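PDB 6H21: probable ss-1,3-N-acetylglucosaminyltransferase from Staphylococcus aureus subsp. aureus N315, which is probably a glycosyltransferase of family 2, with a GT-A type domain joined to a linker domain of the TarS kind. Local coordinates for residues A159-I163 with I164-I168; F108-S111 with D112-L115; K195-E198 with D199-F202. All coordinates share one frame; numbering follows the deposited sequence.

Contact 1: A159-I163 with I164-I168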
ATOM      1  N   ALA C 159      30.336  -5.135  32.687  1.00 45.75           N
ATOM      2  CA  ALA C 159      30.365  -6.133  33.748  1.00 46.19           C
ATOM      3  C   ALA C 159      28.978  -6.767  33.917  1.00 45.81           C
ATOM      4  O   ALA C 159      28.862  -7.979  34.108  1.00 45.18           O
ATOM      5  CB  ALA C 159      30.852  -5.496  35.028  1.00 47.77           C
ATOM      6  N   LYS C 160      27.941  -5.920  33.875  1.00 46.51           N
ATOM      7  CA  LYS C 160      26.550  -6.332  33.985  1.00 46.35           C
ATOM      8  C   LYS C 160      25.771  -5.711  32.817  1.00 45.93           C
ATOM      9  O   LYS C 160      25.310  -4.565  32.899  1.00 46.78           O
ATOM     10  CB  LYS C 160      25.950  -5.902  35.329  1.00 48.09           C
ATOM     11  CG  LYS C 160      26.614  -6.476  36.577  1.00 49.44           C
ATOM     12  CD  LYS C 160      26.163  -7.880  36.956  1.00 49.32           C
ATOM     13  N   ALA C 161      25.623  -6.483  31.736  1.00 44.42           N
ATOM     14  CA  ALA C 161      25.029  -5.987  30.508  1.00 43.61           C
ATOM     15  C   ALA C 161      23.510  -6.161  30.548  1.00 43.39           C
ATOM     16  O   ALA C 161      22.967  -6.928  31.353  1.00 43.07           O
ATOM     17  CB  ALA C 161      25.634  -6.689  29.321  1.00 42.61           C
ATOM     18  N   ASP C 162      22.846  -5.419  29.660  1.00 43.20           N
ATOM     19  CA  ASP C 162      21.406  -5.424  29.500  1.00 43.43           C
ATOM     20  C   ASP C 162      21.097  -5.996  28.108  1.00 41.54           C
ATOM     21  O   ASP C 162      21.760  -5.637  27.126  1.00 41.48           O
ATOM     22  CB  ASP C 162      20.870  -4.001  29.700  1.00 45.13           C
ATOM     23  CG  ASP C 162      19.357  -3.876  29.732  1.00 46.30           C
ATOM     24  OD1 ASP C 162      18.764  -4.309  30.746  1.00 48.66           O
ATOM     25  OD2 ASP C 162      18.775  -3.336  28.754  1.00 46.57           O
ATOM     26  N   ILE C 163      20.078  -6.853  28.016  1.00 40.16           N
ATOM     27  CA  ILE C 163      19.697  -7.449  26.736  1.00 39.22           C
ATOM     28  C   ILE C 163      19.426  -6.329  25.710  1.00 39.08           C
ATOM     29  O   ILE C 163      19.937  -6.370  24.599  1.00 38.93           O
ATOM     30  CB  ILE C 163      18.509  -8.423  26.908  1.00 38.50           C
ATOM     31  CG1 ILE C 163      18.920  -9.667  27.696  1.00 38.89           C
ATOM     32  CG2 ILE C 163      17.926  -8.797  25.558  1.00 37.62           C
ATOM     33  CD1 ILE C 163      17.787 -10.541  28.141  1.00 38.77           C
ATOM     34  N   ILE C 164      18.683  -5.296  26.111  1.00 39.69           N
ATOM     35  CA  ILE C 164      18.234  -4.272  25.194  1.00 39.90           C
ATOM     36  C   ILE C 164      19.336  -3.223  24.956  1.00 40.78           C
ATOM     37  O   ILE C 164      19.694  -2.961  23.797  1.00 40.34           O
ATOM     38  CB  ILE C 164      16.899  -3.678  25.683  1.00 40.58           C
ATOM     39  CG1 ILE C 164      15.782  -4.713  25.510  1.00 39.59           C
ATOM     40  CG2 ILE C 164      16.566  -2.374  24.972  1.00 41.02           C
ATOM     41  CD1 ILE C 164      14.508  -4.361  26.229  1.00 40.02           C
ATOM     42  N   ASP C 165      19.900  -2.643  26.016  1.00 41.72           N
ATOM     43  CA  ASP C 165      20.881  -1.577  25.870  1.00 43.23           C
ATOM     44  C   ASP C 165      22.171  -2.073  25.200  1.00 42.11           C
ATOM     45  O   ASP C 165      22.899  -1.272  24.649  1.00 42.55           O
ATOM     46  CB  ASP C 165      21.286  -0.957  27.210  1.00 46.03           C
ATOM     47  CG  ASP C 165      20.157  -0.338  28.017  1.00 48.47           C
ATOM     48  OD1 ASP C 165      19.095   0.003  27.434  1.00 49.33           O
ATOM     49  OD2 ASP C 165      20.359  -0.181  29.236  1.00 52.65           O
ATOM     50  N   ASN C 166      22.500  -3.365  25.309  1.00 40.52           N
ATOM     51  CA  ASN C 166      23.769  -3.872  24.812  1.00 40.03           C
ATOM     52  C   ASN C 166      23.537  -4.815  23.627  1.00 38.78           C
ATOM     53  O   ASN C 166      24.450  -5.577  23.233  1.00 38.36           O
ATOM     54  CB  ASN C 166      24.558  -4.560  25.925  1.00 40.50           C
ATOM     55  CG  ASN C 166      24.878  -3.639  27.086  1.00 42.06           C
ATOM     56  OD1 ASN C 166      24.343  -3.815  28.188  1.00 42.68           O
ATOM     57  ND2 ASN C 166      25.758  -2.673  26.855  1.00 42.43           N
ATOM     58  N   SER C 167      22.311  -4.793  23.091  1.00 37.74           N
ATOM     59  CA  SER C 167      22.016  -5.344  21.779  1.00 36.86           C
ATOM     60  C   SER C 167      22.295  -6.853  21.728  1.00 35.73           C
ATOM     61  O   SER C 167      22.797  -7.336  20.722  1.00 34.79           O
ATOM     62  CB  SER C 167      22.822  -4.632  20.713  1.00 37.42           C
ATOM     63  OG  SER C 167      22.426  -3.273  20.598  1.00 38.64           O
ATOM     64  N   ILE C 168      21.929  -7.586  22.792  1.00 35.57           N
ATOM     65  CA  ILE C 168      22.316  -8.999  22.917  1.00 35.17           C
ATOM     66  C   ILE C 168      21.481  -9.848  21.949  1.00 34.24           C
ATOM     67  O   ILE C 168      21.971 -10.874  21.482  1.00 33.75           O
ATOM     68  CB  ILE C 168      22.237  -9.491  24.382  1.00 35.55           C
ATOM     69  CG1 ILE C 168      23.067  -8.596  25.300  1.00 36.71           C
ATOM     70  CG2 ILE C 168      22.654 -10.953  24.517  1.00 35.18           C
ATOM     71  CD1 ILE C 168      23.205  -9.119  26.711  1.00 37.34           C
TER
HETATM   72  O   HOH W   1      16.994  -1.562  29.149  1.00 54.74           O
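Asp162 and Asn166 hold each other reciprocally, four residues apart. OD1 of Asn166 accepts the backbone N-H of Asp162, with N and OD1 2.6 Å apart, the hydrogen almost in line (175°) and the donor in the carbonyl plane. Going back the other way, Asn166 N donates to Asp162 O at 3.0 Å. OD1 of Asn166 also touches Ala161, 3.3 Å from its CB. The carboxylate of Asp162 serves the next residues: with CG anti to the backbone N (chi1 -173°), OD2 faces their N-H groups, accepts Asp165 N at 3.0 Å through its anti lone pair, and takes a longer, weak bond from Ile164 N. The side-chain bond to Asp165 N, together with Asn166 N to Asp162 O, makes this an Asx motif. It overlaps a Schellman motif, in which Ile168 N reaches back to Ile163 O, Ser167 N to Ile164 O, and Ser167 takes the left-handed backbone conformation that closes the turn. Both belong to the loop between strands 134-142 and 177-179 of the GT-A type domain. On the outer side the carboxylates of Asp162 and Asp165 cross with their planes 40° apart, the two OD2 atoms at 3.6 Å. A water donates to Asp162 OD2 and to Asp165 OD1, which probably eases the like charges. On the inner side Ile168 brings CD1 to within 4.3 Å of Ala161 CB and 4.4 Å of Ile163 CG1. The side chain of Ile163 packs on Leu270 of helix 264-281, while Ala161 and Asn166 rest on Ile215 of strand 213-216.

Contact 2: F108-S111 with D112-L115. With MN (manganese (II) ion), chain Y; MN (manganese (II) ion), chain Z; UD1 (uridine-diphosphate-N-acetylglucosamine), chain X.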
ATOM      1  N   PHE C 108      31.357 -23.131  23.905  1.00 35.54           N
ATOM      2  CA  PHE C 108      31.134 -23.810  22.637  1.00 35.36           C
ATOM      3  C   PHE C 108      32.075 -23.223  21.578  1.00 35.20           C
ATOM      4  O   PHE C 108      32.092 -22.022  21.309  1.00 34.81           O
ATOM      5  CB  PHE C 108      29.658 -23.750  22.226  1.00 35.04           C
ATOM      6  CG  PHE C 108      28.731 -24.422  23.207  1.00 35.20           C
ATOM      7  CD1 PHE C 108      28.613 -25.802  23.240  1.00 35.81           C
ATOM      8  CD2 PHE C 108      28.006 -23.678  24.123  1.00 35.14           C
ATOM      9  CE1 PHE C 108      27.778 -26.423  24.159  1.00 36.39           C
ATOM     10  CE2 PHE C 108      27.168 -24.301  25.040  1.00 35.64           C
ATOM     11  CZ  PHE C 108      27.047 -25.669  25.050  1.00 36.18           C
ATOM     12  N   LEU C 109      32.854 -24.118  20.973  1.00 35.61           N
ATOM     13  CA  LEU C 109      33.772 -23.809  19.898  1.00 35.80           C
ATOM     14  C   LEU C 109      33.379 -24.652  18.686  1.00 36.08           C
ATOM     15  O   LEU C 109      33.273 -25.851  18.791  1.00 36.95           O
ATOM     16  CB  LEU C 109      35.195 -24.127  20.358  1.00 36.02           C
ATOM     17  CG  LEU C 109      36.272 -24.093  19.278  1.00 36.30           C
ATOM     18  CD1 LEU C 109      36.437 -22.691  18.694  1.00 36.06           C
ATOM     19  CD2 LEU C 109      37.585 -24.605  19.834  1.00 36.84           C
ATOM     20  N   ASP C 110      33.179 -24.000  17.539  1.00 35.90           N
ATOM     21  CA  ASP C 110      32.965 -24.725  16.290  1.00 36.41           C
ATOM     22  C   ASP C 110      34.334 -25.176  15.759  1.00 37.05           C
ATOM     23  O   ASP C 110      35.356 -24.495  15.977  1.00 36.97           O
ATOM     24  CB  ASP C 110      32.131 -23.895  15.308  1.00 36.13           C
ATOM     25  CG  ASP C 110      30.690 -23.695  15.753  1.00 35.68           C
ATOM     26  OD1 ASP C 110      30.244 -24.409  16.691  1.00 35.71           O
ATOM     27  OD2 ASP C 110      30.011 -22.838  15.152  1.00 35.53           O
ATOM     28  N   SER C 111      34.322 -26.325  15.070  1.00 37.83           N
ATOM     29  CA  SER C 111      35.499 -27.075  14.649  1.00 38.78           C
ATOM     30  C   SER C 111      36.313 -26.342  13.572  1.00 38.76           C
ATOM     31  O   SER C 111      37.424 -26.757  13.264  1.00 39.19           O
ATOM     32  CB  SER C 111      35.096 -28.441  14.152  1.00 39.98           C
ATOM     33  OG  SER C 111      34.144 -28.319  13.113  1.00 40.20           O
ATOM     34  N   ASP C 112      35.766 -25.271  12.997  1.00 38.09           N
ATOM     35  CA  ASP C 112      36.456 -24.520  11.952  1.00 38.67           C
ATOM     36  C   ASP C 112      36.986 -23.167  12.471  1.00 38.23           C
ATOM     37  O   ASP C 112      37.644 -22.455  11.727  1.00 38.95           O
ATOM     38  CB  ASP C 112      35.544 -24.327  10.729  1.00 38.91           C
ATOM     39  CG  ASP C 112      34.226 -23.628  11.025  1.00 38.22           C
ATOM     40  OD1 ASP C 112      33.909 -23.430  12.220  1.00 37.22           O
ATOM     41  OD2 ASP C 112      33.508 -23.272  10.059  1.00 38.32           O
ATOM     42  N   ASP C 113      36.707 -22.800  13.728  1.00 37.43           N
ATOM     43  CA  ASP C 113      37.045 -21.431  14.257  1.00 37.29           C
ATOM     44  C   ASP C 113      38.317 -21.503  15.124  1.00 37.53           C
ATOM     45  O   ASP C 113      38.907 -22.569  15.266  1.00 38.05           O
ATOM     46  CB  ASP C 113      35.854 -20.832  15.015  1.00 36.39           C
ATOM     47  CG  ASP C 113      34.604 -20.616  14.162  1.00 36.03           C
ATOM     48  OD1 ASP C 113      34.750 -20.422  12.942  1.00 36.53           O
ATOM     49  OD2 ASP C 113      33.488 -20.665  14.740  1.00 35.25           O
ATOM     50  N   LEU C 114      38.763 -20.361  15.658  1.00 37.52           N
ATOM     51  CA  LEU C 114      40.039 -20.247  16.394  1.00 37.89           C
ATOM     52  C   LEU C 114      39.818 -19.436  17.677  1.00 37.50           C
ATOM     53  O   LEU C 114      39.153 -18.400  17.644  1.00 37.21           O
ATOM     54  CB  LEU C 114      41.078 -19.536  15.523  1.00 38.88           C
ATOM     55  CG  LEU C 114      41.362 -20.156  14.159  1.00 39.63           C
ATOM     56  CD1 LEU C 114      42.221 -19.222  13.308  1.00 40.62           C
ATOM     57  CD2 LEU C 114      42.036 -21.508  14.329  1.00 40.01           C
ATOM     58  N   LEU C 115      40.372 -19.920  18.795  1.00 37.43           N
ATOM     59  CA  LEU C 115      40.435 -19.144  20.038  1.00 37.38           C
ATOM     60  C   LEU C 115      41.719 -18.303  20.057  1.00 38.27           C
ATOM     61  O   LEU C 115      42.794 -18.774  19.678  1.00 38.79           O
ATOM     62  CB  LEU C 115      40.423 -20.091  21.241  1.00 37.20           C
ATOM     63  CG  LEU C 115      39.108 -20.798  21.542  1.00 36.55           C
ATOM     64  CD1 LEU C 115      39.180 -21.488  22.894  1.00 36.59           C
ATOM     65  CD2 LEU C 115      37.938 -19.820  21.506  1.00 36.23           C
TER
HETATM   66 MN    MN Y 404      32.000 -22.404  11.450  1.00 35.78          MN
HETATM   67 MN    MN Z 405      33.115 -23.681   7.725  1.00 74.91          MN
HETATM   68  C1' UD1 X 403      26.838 -21.463  11.597  1.00 45.54           C
HETATM   69  C2' UD1 X 403      26.694 -20.220  12.479  1.00 45.67           C
HETATM   70  C3' UD1 X 403      27.339 -20.472  13.841  1.00 44.33           C
HETATM   71  C4' UD1 X 403      26.744 -21.734  14.461  1.00 39.81           C
HETATM   72  C5' UD1 X 403      26.765 -22.917  13.490  1.00 43.80           C
HETATM   73  C6' UD1 X 403      26.056 -24.149  14.062  1.00 43.25           C
HETATM   74  C7' UD1 X 403      26.629 -18.049  11.306  1.00 54.51           C
HETATM   75  C8' UD1 X 403      27.459 -16.942  10.713  1.00 53.03           C
HETATM   76  N2' UD1 X 403      27.312 -19.065  11.838  1.00 48.62           N
HETATM   77  O1' UD1 X 403      28.237 -21.715  11.432  1.00 41.17           O
HETATM   78  O3' UD1 X 403      27.133 -19.340  14.700  1.00 41.42           O
HETATM   79  O4' UD1 X 403      27.499 -22.068  15.628  1.00 37.83           O
HETATM   80  O5' UD1 X 403      26.182 -22.570  12.217  1.00 39.30           O
HETATM   81  O6' UD1 X 403      24.735 -23.854  14.506  1.00 49.02           O
HETATM   82  O7' UD1 X 403      25.410 -18.012  11.306  1.00 52.28           O
HETATM   83  N1  UD1 X 403      28.630 -30.189  12.767  1.00 43.21           N
HETATM   84  C2  UD1 X 403      28.137 -31.343  13.402  1.00 36.81           C
HETATM   85  N3  UD1 X 403      27.438 -32.254  12.735  1.00 46.02           N
HETATM   86  C4  UD1 X 403      27.188 -32.105  11.440  1.00 43.77           C
HETATM   87  C5  UD1 X 403      27.657 -30.976  10.768  1.00 43.07           C
HETATM   88  C6  UD1 X 403      28.383 -30.001  11.456  1.00 39.57           C
HETATM   89  O2  UD1 X 403      28.334 -31.538  14.608  1.00 37.96           O
HETATM   90  O4  UD1 X 403      26.537 -33.006  10.865  1.00 40.89           O
HETATM   91  C1B UD1 X 403      29.375 -29.234  13.589  1.00 36.80           C
HETATM   92  C2B UD1 X 403      30.638 -28.700  12.936  1.00 37.68           C
HETATM   93  O2' UD1 X 403      31.701 -29.641  13.036  1.00 37.46           O
HETATM   94  C3B UD1 X 403      30.868 -27.425  13.730  1.00 38.10           C
HETATM   95  C4B UD1 X 403      29.459 -26.970  14.104  1.00 39.43           C
HETATM   96  O4B UD1 X 403      28.581 -28.087  13.886  1.00 38.10           O
HETATM   97  O3B UD1 X 403      31.623 -27.697  14.918  1.00 35.30           O
HETATM   98  C5B UD1 X 403      28.972 -25.809  13.257  1.00 41.26           C
HETATM   99  O5B UD1 X 403      29.273 -26.082  11.896  1.00 40.23           O
HETATM  100  PA  UD1 X 403      29.953 -24.994  10.941  1.00 37.58           P
HETATM  101  O1A UD1 X 403      30.124 -25.672   9.620  1.00 41.65           O
HETATM  102  O2A UD1 X 403      31.113 -24.267  11.617  1.00 34.83           O
HETATM  103  O3A UD1 X 403      28.742 -23.980  10.811  1.00 38.44           O
HETATM  104  PB  UD1 X 403      28.870 -22.509  10.207  1.00 37.33           P
HETATM  105  O1B UD1 X 403      27.963 -22.429   9.018  1.00 40.70           O
HETATM  106  O2B UD1 X 403      30.316 -22.062  10.050  1.00 35.20           O
HETATM  107  O   HOH W   2      31.234 -21.427  13.333  1.00 32.76           O
HETATM  108  O   HOH W   3      32.960 -20.495  11.092  1.00 33.45           O
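Leu109 and Asp113 lie antiparallel, side by side, CD1 of the leucine 4.2 Å from CB of the aspartate, and the same methyl meets Leu115 CD2 at 4.3 Å. This is the tightly packed side, closed further by Val42 of helix 35-43 and by Tyr222, whose hydroxyl also bonds Asp113 OD2. Next to it a type I turn runs from Asp110 to Asp113, closed by Asp113 N donating to Asp110 O at 3.1 Å. The other side is polar and watery. Asp112, its CG set between the backbone N and carbonyl carbon (chi1 57°), grips one manganese ion with both oxygens, OD1 at 2.3 Å and OD2 at 2.2 Å; OD2 also reaches the second manganese at 2.4 Å. One oxygen from each phosphate of UD1, O2A and O2B, and two waters complete the shell of the first ion. One water donates to Asp110 OD2 and Asp113 OD2, bridging two like charges, and the other to Asp113 OD1, so Asp113 acts on the metal from the second shell. Asp110 OD2 accepts the sugar hydroxyl O4' of UD1 at 2.7 Å, while OD1 pairs with Arg94. Ser111 N bonds the ribose O3B, and Ser111 OG shares a hydrogen bond with ribose O2' at 2.8 Å. Two aspartates one residue apart, after a strand and at the metal, are consistent with the DxD motif of GT-A glycosyltransferases.

Contact 3: K195-E198 with D199-F202. With UD1 (uridine-diphosphate-N-acetylglucosamine), chain X.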
ATOM      1  N   LYS C 195      16.806 -27.203  11.546  1.00 54.04           N
ATOM      2  CA  LYS C 195      18.159 -27.023  11.017  1.00 56.12           C
ATOM      3  C   LYS C 195      18.650 -25.597  11.290  1.00 55.97           C
ATOM      4  O   LYS C 195      19.859 -25.349  11.257  1.00 59.44           O
ATOM      5  CB  LYS C 195      18.192 -27.309   9.511  1.00 57.80           C
ATOM      6  N   THR C 196      17.724 -24.674  11.581  1.00 53.23           N
ATOM      7  CA  THR C 196      18.058 -23.265  11.810  1.00 52.99           C
ATOM      8  C   THR C 196      17.408 -22.749  13.106  1.00 49.61           C
ATOM      9  O   THR C 196      16.382 -23.291  13.602  1.00 49.38           O
ATOM     10  CB  THR C 196      17.663 -22.409  10.602  1.00 55.23           C
ATOM     11  OG1 THR C 196      16.273 -22.598  10.329  1.00 58.06           O
ATOM     12  CG2 THR C 196      18.450 -22.761   9.360  1.00 58.59           C
ATOM     13  N   ALA C 197      18.058 -21.711  13.652  1.00 45.68           N
ATOM     14  CA  ALA C 197      17.651 -20.928  14.846  1.00 43.83           C
ATOM     15  C   ALA C 197      17.743 -21.716  16.174  1.00 42.37           C
ATOM     16  O   ALA C 197      17.428 -21.149  17.232  1.00 40.03           O
ATOM     17  CB  ALA C 197      16.266 -20.362  14.644  1.00 43.51           C
ATOM     18  N   GLU C 198      18.218 -22.969  16.160  1.00 42.33           N
ATOM     19  CA  GLU C 198      18.344 -23.766  17.415  1.00 43.86           C
ATOM     20  C   GLU C 198      19.319 -23.098  18.391  1.00 41.09           C
ATOM     21  O   GLU C 198      19.144 -23.169  19.607  1.00 39.16           O
ATOM     22  CB  GLU C 198      18.858 -25.183  17.168  1.00 47.96           C
ATOM     23  CG  GLU C 198      18.050 -25.966  16.162  1.00 52.70           C
ATOM     24  CD  GLU C 198      16.709 -26.459  16.673  1.00 57.04           C
ATOM     25  OE1 GLU C 198      16.089 -25.747  17.492  1.00 58.31           O
ATOM     26  OE2 GLU C 198      16.297 -27.576  16.269  1.00 66.07           O
ATOM     27  N   ASP C 199      20.375 -22.504  17.835  1.00 39.96           N
ATOM     28  CA  ASP C 199      21.409 -21.842  18.611  1.00 39.74           C
ATOM     29  C   ASP C 199      20.828 -20.576  19.263  1.00 37.53           C
ATOM     30  O   ASP C 199      21.064 -20.311  20.439  1.00 35.93           O
ATOM     31  CB  ASP C 199      22.646 -21.570  17.745  1.00 40.99           C
ATOM     32  CG  ASP C 199      23.399 -22.833  17.342  1.00 43.33           C
ATOM     33  OD1 ASP C 199      22.857 -23.933  17.555  1.00 43.89           O
ATOM     34  OD2 ASP C 199      24.543 -22.711  16.836  1.00 45.54           O
ATOM     35  N   GLN C 200      20.033 -19.816  18.504  1.00 36.48           N
ATOM     36  CA  GLN C 200      19.307 -18.657  19.065  1.00 36.09           C
ATOM     37  C   GLN C 200      18.433 -19.088  20.253  1.00 34.94           C
ATOM     38  O   GLN C 200      18.393 -18.418  21.277  1.00 34.67           O
ATOM     39  CB  GLN C 200      18.380 -18.034  18.021  1.00 37.04           C
ATOM     40  CG  GLN C 200      19.073 -17.285  16.905  1.00 38.11           C
ATOM     41  CD  GLN C 200      18.056 -16.583  16.028  1.00 39.12           C
ATOM     42  OE1 GLN C 200      17.323 -15.697  16.471  1.00 39.05           O
ATOM     43  NE2 GLN C 200      17.986 -16.991  14.766  1.00 40.41           N
ATOM     44  N   LEU C 201      17.719 -20.207  20.098  1.00 33.99           N
ATOM     45  CA  LEU C 201      16.791 -20.669  21.098  1.00 33.81           C
ATOM     46  C   LEU C 201      17.544 -21.036  22.385  1.00 34.13           C
ATOM     47  O   LEU C 201      17.091 -20.691  23.468  1.00 33.81           O
ATOM     48  CB  LEU C 201      15.995 -21.865  20.572  1.00 33.96           C
ATOM     49  CG  LEU C 201      15.086 -22.530  21.606  1.00 34.69           C
ATOM     50  CD1 LEU C 201      14.135 -21.524  22.227  1.00 34.45           C
ATOM     51  CD2 LEU C 201      14.308 -23.686  20.988  1.00 35.19           C
ATOM     52  N   PHE C 202      18.691 -21.715  22.240  1.00 34.09           N
ATOM     53  CA  PHE C 202      19.511 -22.097  23.384  1.00 34.54           C
ATOM     54  C   PHE C 202      19.980 -20.840  24.130  1.00 34.30           C
ATOM     55  O   PHE C 202      19.832 -20.767  25.332  1.00 34.62           O
ATOM     56  CB  PHE C 202      20.693 -22.965  22.953  1.00 34.82           C
ATOM     57  CG  PHE C 202      21.573 -23.413  24.093  1.00 35.33           C
ATOM     58  CD1 PHE C 202      22.540 -22.562  24.612  1.00 35.16           C
ATOM     59  CD2 PHE C 202      21.414 -24.666  24.662  1.00 36.00           C
ATOM     60  CE1 PHE C 202      23.346 -22.966  25.663  1.00 35.76           C
ATOM     61  CE2 PHE C 202      22.217 -25.068  25.713  1.00 36.85           C
ATOM     62  CZ  PHE C 202      23.177 -24.216  26.220  1.00 36.76           C
TER
HETATM   63  C1' UD1 X 403      26.838 -21.463  11.597  1.00 45.54           C
HETATM   64  C2' UD1 X 403      26.694 -20.220  12.479  1.00 45.67           C
HETATM   65  C3' UD1 X 403      27.339 -20.472  13.841  1.00 44.33           C
HETATM   66  C4' UD1 X 403      26.744 -21.734  14.461  1.00 39.81           C
HETATM   67  C5' UD1 X 403      26.765 -22.917  13.490  1.00 43.80           C
HETATM   68  C6' UD1 X 403      26.056 -24.149  14.062  1.00 43.25           C
HETATM   69  C7' UD1 X 403      26.629 -18.049  11.306  1.00 54.51           C
HETATM   70  C8' UD1 X 403      27.459 -16.942  10.713  1.00 53.03           C
HETATM   71  N2' UD1 X 403      27.312 -19.065  11.838  1.00 48.62           N
HETATM   72  O1' UD1 X 403      28.237 -21.715  11.432  1.00 41.17           O
HETATM   73  O3' UD1 X 403      27.133 -19.340  14.700  1.00 41.42           O
HETATM   74  O4' UD1 X 403      27.499 -22.068  15.628  1.00 37.83           O
HETATM   75  O5' UD1 X 403      26.182 -22.570  12.217  1.00 39.30           O
HETATM   76  O6' UD1 X 403      24.735 -23.854  14.506  1.00 49.02           O
HETATM   77  O7' UD1 X 403      25.410 -18.012  11.306  1.00 52.28           O
HETATM   78  N1  UD1 X 403      28.630 -30.189  12.767  1.00 43.21           N
HETATM   79  C2  UD1 X 403      28.137 -31.343  13.402  1.00 36.81           C
HETATM   80  N3  UD1 X 403      27.438 -32.254  12.735  1.00 46.02           N
HETATM   81  C4  UD1 X 403      27.188 -32.105  11.440  1.00 43.77           C
HETATM   82  C5  UD1 X 403      27.657 -30.976  10.768  1.00 43.07           C
HETATM   83  C6  UD1 X 403      28.383 -30.001  11.456  1.00 39.57           C
HETATM   84  O2  UD1 X 403      28.334 -31.538  14.608  1.00 37.96           O
HETATM   85  O4  UD1 X 403      26.537 -33.006  10.865  1.00 40.89           O
HETATM   86  C1B UD1 X 403      29.375 -29.234  13.589  1.00 36.80           C
HETATM   87  C2B UD1 X 403      30.638 -28.700  12.936  1.00 37.68           C
HETATM   88  O2' UD1 X 403      31.701 -29.641  13.036  1.00 37.46           O
HETATM   89  C3B UD1 X 403      30.868 -27.425  13.730  1.00 38.10           C
HETATM   90  C4B UD1 X 403      29.459 -26.970  14.104  1.00 39.43           C
HETATM   91  O4B UD1 X 403      28.581 -28.087  13.886  1.00 38.10           O
HETATM   92  O3B UD1 X 403      31.623 -27.697  14.918  1.00 35.30           O
HETATM   93  C5B UD1 X 403      28.972 -25.809  13.257  1.00 41.26           C
HETATM   94  O5B UD1 X 403      29.273 -26.082  11.896  1.00 40.23           O
HETATM   95  PA  UD1 X 403      29.953 -24.994  10.941  1.00 37.58           P
HETATM   96  O1A UD1 X 403      30.124 -25.672   9.620  1.00 41.65           O
HETATM   97  O2A UD1 X 403      31.113 -24.267  11.617  1.00 34.83           O
HETATM   98  O3A UD1 X 403      28.742 -23.980  10.811  1.00 38.44           O
HETATM   99  PB  UD1 X 403      28.870 -22.509  10.207  1.00 37.33           P
HETATM  100  O1B UD1 X 403      27.963 -22.429   9.018  1.00 40.70           O
HETATM  101  O2B UD1 X 403      30.316 -22.062  10.050  1.00 35.20           O
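Gln200 sets its CG beside the backbone N (chi1 -71°) and runs extended from there, which carries NE2 back alongside Ala197, 3.8 Å from CB of the alanine; the other end of the amide, OE1, is bonded to the hydroxyl of Tyr274. Asp199, one residue earlier, has a similar first torsion (chi1 -69°) but swings its carboxylate toward UD1, where OD2 accepts the sugar hydroxyl O6' at 2.6 Å. The same oxygen pairs with Arg94, so one carboxylate oxygen is gripped by both ligand and guanidinium. These residues form the start of helix 198-207, with Ala197 at the N-cap in a left-handed backbone conformation. Having no polar side chain, the alanine offers the helix its carbonyl alone: Leu201 N donates to Ala197 O at 3.0 Å, and Phe202 N to Glu198 O at the same length. The first turn of the helix thus presents Asp199 to the pocket of UD1, which it shares with the turn carrying the probable DxD motif. Glu198 leaves the helix at a steep angle to Asp199, its chain bent at CG (chi2 -75°), so that OE2 accepts the backbone N of Ser194 in the loop before the helix. Its OE1 is buried without a partner in the model; the helix start might partly compensate the charge. Along the flank of this turn, Leu201 leans its CB over Glu198 O at 3.5 Å, while its side chain and those of Ala197 and Glu198 meet helix 242-256. The ring of Phe202 is directed out of the contact, stacked on Phe190 and meeting Phe178 edge-to-face.

How the contacts relate
Contacts 2 and 3 both touch UD1: contact 2 brings the metal and the turn after strand 105-108, contact 3 the first turn of helix 198-207, and Arg94 pairs with an aspartate of each. Their centres lie about 17 Å apart, yet they meet at the aromatic rings of Phe108 and Phe202. Contact 2 is buried, contacts 1 and 3 partly so; contact 1 is the more peripheral, its centre about 16 Å from the chain centre against about 6 Å for contact 3. Chemistry follows place: contact 2 spends its carboxylates on manganese and water, contact 3 aims one at the sugar and buries another, and contact 1 uses the Asp162 carboxylate and the Asn166 amide to fold its own loop.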